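Local coordinates for protein 2-methyl-3-hydroxypyridine-5-carboxylic acid oxygenase (Mesorhizobium loti, PDB 3ALJ) that probably uses bound FAD and molecular oxygen to oxygenate and open the pyridine ring of 2-methyl-3-hydroxypyridine-5-carboxylate during bacterial vitamin B6 breakdown, at residues G19-K31 / L109-V122. Residues are numbered along the deposited sequence; the frame is centred on the assembly and turned at random.
Sequences GGFAGLTAAIALK and LHDALVNRARALGV. With FAD (flavin-adenine dinucleotide), chain B.
Leu24 of helix 21-31 presses as a knob into a hole formed by His110, Leu113, Val114 and Ala117 of helix 109-119. The first helix belongs to the Rossmann-type dinucleotide-binding motif: it follows the glycine-rich turn, has Gly20 as N-cap, and donates Ala22 N to FAD O1P (2.9 Å). The helix axes approach to 9.5 Å, with N-to-C directions 29° apart. The buried, tightly packed part runs from the glycine turn through Leu24 to Ile28. His110 is modelled in two conformers; in the one described, Leu24 CD1 lies over one imidazole face, 3.9 Å from its centroid, and NE2 gives a nearly straight hydrogen bond to Gly19 O (2.7 Å), in the carbonyl plane and close to the ring plane, which holds the ring's orientation. With CG anti to the backbone N (chi1 -165°), this ring reaches the glycine turn and makes an offset edge-to-face pair with Phe21, its edge toward the phenyl face. Leu109 CD2 lies over a Phe21 face in a CH-pi contact, 4.0 Å from the centroid; Leu113 CD1 and FAD O4' meet the ring edge. Farther along, Ile28 sends CD1 against the Leu113 carbonyl O and Arg116 CG, and CG2 to Leu120 CD1; the Arg116 guanidinium bonds instead to Leu66 O and Gln32. The far end is looser and more solvent-exposed. There Gly121, with positive phi, closes a Schellman motif, and a kink at chi2 (71°) brings Lys31 alongside Val122, its CB 3.8 Å from Val122 CG2 and its CE 3.1 Å from Leu120 O.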
loop_
_atom_site.group_PDB
_atom_site.type_symbol
_atom_site.label_atom_id
_atom_site.label_comp_id
_atom_site.label_asym_id
_atom_site.label_seq_id
_atom_site.Cartn_x
_atom_site.Cartn_y
_atom_site.Cartn_z
ATOM N N GLY A 19 12.781 -3.047 1.902
ATOM C CA GLY A 19 12.749 -1.540 1.829
ATOM C C GLY A 19 11.529 -0.990 1.191
ATOM O O GLY A 19 11.597 0.001 0.495
ATOM N N GLY A 20 10.416 -1.663 1.402
ATOM C CA GLY A 20 9.112 -1.068 1.024
ATOM C C GLY A 20 8.511 -0.221 2.101
ATOM O O GLY A 20 9.195 0.263 3.022
ATOM N N PHE A 21 7.211 0.038 1.970
ATOM C CA PHE A 21 6.604 0.988 2.955
ATOM C C PHE A 21 6.624 0.429 4.364
ATOM O O PHE A 21 6.839 1.141 5.322
ATOM C CB PHE A 21 5.160 1.330 2.504
ATOM C CG PHE A 21 5.063 1.790 1.108
ATOM C CD1 PHE A 21 5.736 2.892 0.683
ATOM C CD2 PHE A 21 4.327 1.087 0.177
ATOM C CE1 PHE A 21 5.734 3.323 -0.652
ATOM C CE2 PHE A 21 4.274 1.579 -1.214
ATOM C CZ PHE A 21 4.915 2.717 -1.558
ATOM N N ALA A 22 6.444 -0.882 4.539
ATOM C CA ALA A 22 6.496 -1.435 5.876
ATOM C C ALA A 22 7.872 -1.386 6.535
ATOM O O ALA A 22 8.055 -0.937 7.664
ATOM C CB ALA A 22 5.997 -2.888 5.850
ATOM N N GLY A 23 8.895 -1.744 5.699
ATOM C CA GLY A 23 10.244 -1.752 6.277
ATOM C C GLY A 23 10.829 -0.395 6.561
ATOM O O GLY A 23 11.468 -0.198 7.608
ATOM N N LEU A 24 10.528 0.514 5.649
ATOM C CA LEU A 24 11.003 1.891 5.883
ATOM C C LEU A 24 10.268 2.531 7.070
ATOM O O LEU A 24 10.899 3.267 7.839
ATOM C CB LEU A 24 10.790 2.727 4.625
ATOM C CG LEU A 24 11.727 2.402 3.443
ATOM C CD1 LEU A 24 11.204 3.079 2.141
ATOM C CD2 LEU A 24 13.116 2.915 3.755
ATOM N N THR A 25 8.958 2.270 7.213
ATOM C CA THR A 25 8.244 2.788 8.365
ATOM C C THR A 25 8.805 2.201 9.622
ATOM O O THR A 25 9.082 2.946 10.593
ATOM C CB THR A 25 6.744 2.405 8.223
ATOM O OG1 THR A 25 6.139 3.151 7.150
ATOM C CG2 THR A 25 5.989 2.778 9.556
ATOM N N ALA A 26 9.030 0.860 9.671
ATOM C CA ALA A 26 9.599 0.272 10.873
ATOM C C ALA A 26 10.969 0.832 11.159
ATOM O O ALA A 26 11.269 1.179 12.351
ATOM C CB ALA A 26 9.685 -1.316 10.699
ATOM N N ALA A 27 11.795 0.970 10.147
ATOM C CA ALA A 27 13.130 1.509 10.388
ATOM C C ALA A 27 13.164 2.923 10.944
ATOM O O ALA A 27 13.902 3.202 11.869
ATOM C CB ALA A 27 13.992 1.373 9.147
ATOM N N ILE A 28 12.335 3.794 10.406
ATOM C CA ILE A 28 12.299 5.180 10.866
ATOM C C ILE A 28 11.785 5.220 12.282
ATOM O O ILE A 28 12.366 5.901 13.117
ATOM C CB ILE A 28 11.419 5.983 9.940
ATOM C CG1 ILE A 28 12.074 6.224 8.606
ATOM C CG2 ILE A 28 11.080 7.342 10.613
ATOM C CD1 ILE A 28 11.061 6.684 7.485
ATOM N N ALA A 29 10.695 4.488 12.527
ATOM C CA ALA A 29 10.058 4.532 13.863
ATOM C C ALA A 29 10.999 3.991 14.918
ATOM O O ALA A 29 11.205 4.617 16.028
ATOM C CB ALA A 29 8.732 3.790 13.956
ATOM N N LEU A 30 11.737 2.934 14.590
ATOM C CA LEU A 30 12.662 2.317 15.562
ATOM C C LEU A 30 13.809 3.260 15.717
ATOM O O LEU A 30 14.249 3.500 16.881
ATOM C CB LEU A 30 13.097 0.898 15.054
ATOM C CG LEU A 30 11.983 -0.087 15.086
ATOM C CD1 LEU A 30 12.463 -1.323 14.197
ATOM C CD2 LEU A 30 11.609 -0.534 16.484
ATOM N N LYS A 31 14.352 3.840 14.630
ATOM C CA LYS A 31 15.532 4.760 14.755
ATOM C C LYS A 31 15.139 6.000 15.613
ATOM O O LYS A 31 15.960 6.458 16.437
ATOM C CB LYS A 31 16.053 5.164 13.354
ATOM C CG LYS A 31 17.379 5.969 13.321
ATOM C CD LYS A 31 18.565 5.004 13.716
ATOM C CE LYS A 31 19.742 5.991 13.591
ATOM N NZ LYS A 31 20.988 5.280 14.013
ATOM N N LEU A 109 5.790 8.707 -2.418
ATOM C CA LEU A 109 5.713 8.243 -1.061
ATOM C C LEU A 109 7.037 7.558 -0.631
ATOM O O LEU A 109 7.583 7.798 0.426
ATOM C CB LEU A 109 4.523 7.293 -0.901
ATOM C CG LEU A 109 4.381 6.571 0.433
ATOM C CD1 LEU A 109 4.327 7.615 1.565
ATOM C CD2 LEU A 109 3.204 5.688 0.395
ATOM N N HIS A 110 7.490 6.669 -1.552
ATOM C CA HIS A 110 8.655 5.874 -1.224
ATOM C C HIS A 110 9.893 6.819 -1.085
ATOM O O HIS A 110 10.637 6.644 -0.093
ATOM C CB HIS A 110 8.800 4.784 -2.320
ATOM C CG HIS A 110 9.712 3.707 -1.913
ATOM N ND1 HIS A 110 11.029 3.692 -2.271
ATOM C CD2 HIS A 110 9.496 2.601 -1.154
ATOM C CE1 HIS A 110 11.585 2.602 -1.781
ATOM N NE2 HIS A 110 10.681 1.948 -1.061
ATOM N N ASP A 111 10.026 7.858 -1.913
ATOM C CA ASP A 111 11.191 8.727 -1.817
ATOM C C ASP A 111 11.115 9.552 -0.542
ATOM O O ASP A 111 12.134 9.677 0.182
ATOM C CB ASP A 111 11.302 9.629 -3.076
ATOM C CG ASP A 111 11.745 8.862 -4.326
ATOM O OD1 ASP A 111 11.951 7.600 -4.353
ATOM O OD2 ASP A 111 11.643 9.670 -5.325
ATOM N N ALA A 112 9.897 9.947 -0.070
ATOM C CA ALA A 112 9.821 10.647 1.185
ATOM C C ALA A 112 10.249 9.806 2.352
ATOM O O ALA A 112 10.979 10.313 3.226
ATOM C CB ALA A 112 8.357 11.149 1.390
ATOM N N LEU A 113 9.896 8.528 2.350
ATOM C CA LEU A 113 10.375 7.653 3.376
ATOM C C LEU A 113 11.876 7.373 3.327
ATOM O O LEU A 113 12.484 7.354 4.416
ATOM C CB LEU A 113 9.553 6.329 3.332
ATOM C CG LEU A 113 8.039 6.517 3.674
ATOM C CD1 LEU A 113 7.332 5.185 3.261
ATOM C CD2 LEU A 113 7.849 6.740 5.135
ATOM N N VAL A 114 12.398 7.117 2.108
ATOM C CA VAL A 114 13.878 6.910 2.056
ATOM C C VAL A 114 14.549 8.147 2.533
ATOM O O VAL A 114 15.538 7.994 3.337
ATOM C CB VAL A 114 14.204 6.581 0.620
ATOM C CG1 VAL A 114 15.741 6.620 0.435
ATOM C CG2 VAL A 114 13.698 5.195 0.215
ATOM N N ASN A 115 14.070 9.341 2.176
ATOM C CA ASN A 115 14.809 10.626 2.529
ATOM C C ASN A 115 14.781 10.745 4.034
ATOM O O ASN A 115 15.843 11.153 4.606
ATOM C CB ASN A 115 14.159 11.807 1.839
ATOM C CG ASN A 115 14.437 11.858 0.288
ATOM O OD1 ASN A 115 13.757 12.580 -0.420
ATOM N ND2 ASN A 115 15.385 11.081 -0.189
ATOM N N ARG A 116 13.702 10.392 4.713
ATOM C CA ARG A 116 13.634 10.507 6.143
ATOM C C ARG A 116 14.499 9.477 6.825
ATOM O O ARG A 116 15.191 9.790 7.789
ATOM C CB ARG A 116 12.113 10.428 6.593
ATOM C CG ARG A 116 11.917 10.396 8.019
ATOM C CD ARG A 116 12.454 11.738 8.714
ATOM N NE ARG A 116 12.060 11.714 10.089
ATOM C CZ ARG A 116 12.691 12.476 11.017
ATOM N NH1 ARG A 116 13.703 13.300 10.647
ATOM N NH2 ARG A 116 12.361 12.402 12.261
ATOM N N ALA A 117 14.511 8.220 6.336
ATOM C CA ALA A 117 15.403 7.234 6.918
ATOM C C ALA A 117 16.876 7.669 6.752
ATOM O O ALA A 117 17.638 7.472 7.729
ATOM C CB ALA A 117 15.170 5.893 6.185
ATOM N N ARG A 118 17.238 8.258 5.620
ATOM C CA ARG A 118 18.644 8.690 5.403
ATOM C C ARG A 118 18.898 9.848 6.363
ATOM O O ARG A 118 20.034 9.854 6.998
ATOM C CB ARG A 118 18.849 9.078 3.986
ATOM C CG ARG A 118 18.892 7.915 3.104
ATOM C CD ARG A 118 19.220 8.442 1.695
ATOM N NE ARG A 118 19.442 7.373 0.715
ATOM C CZ ARG A 118 19.140 7.459 -0.597
ATOM N NH1 ARG A 118 19.434 6.427 -1.385
ATOM N NH2 ARG A 118 18.645 8.557 -1.166
ATOM N N ALA A 119 17.973 10.820 6.487
ATOM C CA ALA A 119 18.204 11.950 7.402
ATOM C C ALA A 119 18.458 11.458 8.814
ATOM O O ALA A 119 19.227 12.107 9.580
ATOM C CB ALA A 119 17.068 12.925 7.378
ATOM N N LEU A 120 17.835 10.364 9.304
ATOM C CA LEU A 120 17.985 9.867 10.615
ATOM C C LEU A 120 19.229 8.923 10.790
ATOM O O LEU A 120 19.518 8.542 11.919
ATOM C CB LEU A 120 16.729 9.092 11.023
ATOM C CG LEU A 120 15.515 9.989 11.280
ATOM C CD1 LEU A 120 14.339 9.058 11.356
ATOM C CD2 LEU A 120 15.735 10.698 12.620
ATOM N N GLY A 121 19.908 8.648 9.673
ATOM C CA GLY A 121 21.044 7.751 9.783
ATOM C C GLY A 121 20.682 6.285 9.864
ATOM O O GLY A 121 21.464 5.455 10.383
ATOM N N VAL A 122 19.523 5.842 9.355
ATOM C CA VAL A 122 19.346 4.397 9.221
ATOM C C VAL A 122 20.347 3.870 8.151
ATOM O O VAL A 122 20.557 4.460 7.068
ATOM C CB VAL A 122 17.956 4.149 8.678
ATOM C CG1 VAL A 122 17.662 2.726 8.332
ATOM C CG2 VAL A 122 16.923 4.596 9.702
HETATM P PA FAD B . 6.421 -4.285 -0.562
HETATM O O1A FAD B . 5.924 -2.917 -0.911
HETATM O O2A FAD B . 6.205 -5.362 -1.456
HETATM O O5B FAD B . 7.976 -4.119 -0.280
HETATM C C5B FAD B . 8.809 -5.276 0.060
HETATM C C4B FAD B . 10.194 -4.780 -0.302
HETATM O O4B FAD B . 11.026 -5.912 0.130
HETATM C C3B FAD B . 10.463 -4.635 -1.754
HETATM O O3B FAD B . 11.193 -3.422 -2.030
HETATM C C2B FAD B . 11.229 -5.956 -2.125
HETATM O O2B FAD B . 12.141 -5.797 -3.226
HETATM C C1B FAD B . 12.046 -6.226 -0.904
HETATM N N9A FAD B . 12.284 -7.610 -0.646
HETATM C C8A FAD B . 11.530 -8.713 -0.981
HETATM N N7A FAD B . 12.061 -9.840 -0.484
HETATM C C5A FAD B . 13.209 -9.453 0.191
HETATM C C6A FAD B . 14.117 -10.157 0.978
HETATM N N6A FAD B . 14.008 -11.520 1.125
HETATM N N1A FAD B . 15.105 -9.448 1.528
HETATM C C2A FAD B . 15.250 -8.130 1.352
HETATM N N3A FAD B . 14.376 -7.371 0.629
HETATM C C4A FAD B . 13.343 -8.070 0.084
HETATM N N1 FAD B . -2.228 0.057 -0.514
HETATM C C2 FAD B . -2.634 1.238 -0.084
HETATM O O2 FAD B . -2.459 1.634 1.080
HETATM N N3 FAD B . -3.311 2.097 -0.950
HETATM C C4 FAD B . -3.538 1.760 -2.285
HETATM O O4 FAD B . -4.025 2.651 -3.077
HETATM C C4X FAD B . -3.117 0.509 -2.699
HETATM N N5 FAD B . -3.427 0.064 -4.030
HETATM C C5X FAD B . -3.063 -1.215 -4.411
HETATM C C6 FAD B . -3.443 -1.721 -5.666
HETATM C C7 FAD B . -3.028 -2.963 -6.073
HETATM C C7M FAD B . -3.453 -3.483 -7.476
HETATM C C8 FAD B . -2.292 -3.767 -5.228
HETATM C C8M FAD B . -1.837 -5.188 -5.635
HETATM C C9 FAD B . -1.911 -3.279 -3.971
HETATM C C9A FAD B . -2.336 -2.002 -3.528
HETATM N N10 FAD B . -1.990 -1.485 -2.202
HETATM C C10 FAD B . -2.426 -0.276 -1.809
HETATM C "C1'" FAD B . -1.205 -2.393 -1.239
HETATM C "C2'" FAD B . 0.260 -1.976 -1.247
HETATM O "O2'" FAD B . 0.763 -2.040 -2.598
HETATM C "C3'" FAD B . 1.081 -2.995 -0.435
HETATM O "O3'" FAD B . 0.227 -3.448 0.682
HETATM C "C4'" FAD B . 2.296 -2.441 0.186
HETATM O "O4'" FAD B . 3.173 -2.028 -0.901
HETATM C "C5'" FAD B . 3.043 -3.469 0.972
HETATM O "O5'" FAD B . 4.214 -2.866 1.513
HETATM P P FAD B . 5.313 -3.841 2.097
HETATM O O1P FAD B . 6.415 -2.965 2.517
HETATM O O2P FAD B . 4.740 -4.819 3.075
HETATM O O3P FAD B . 5.760 -4.750 0.836
#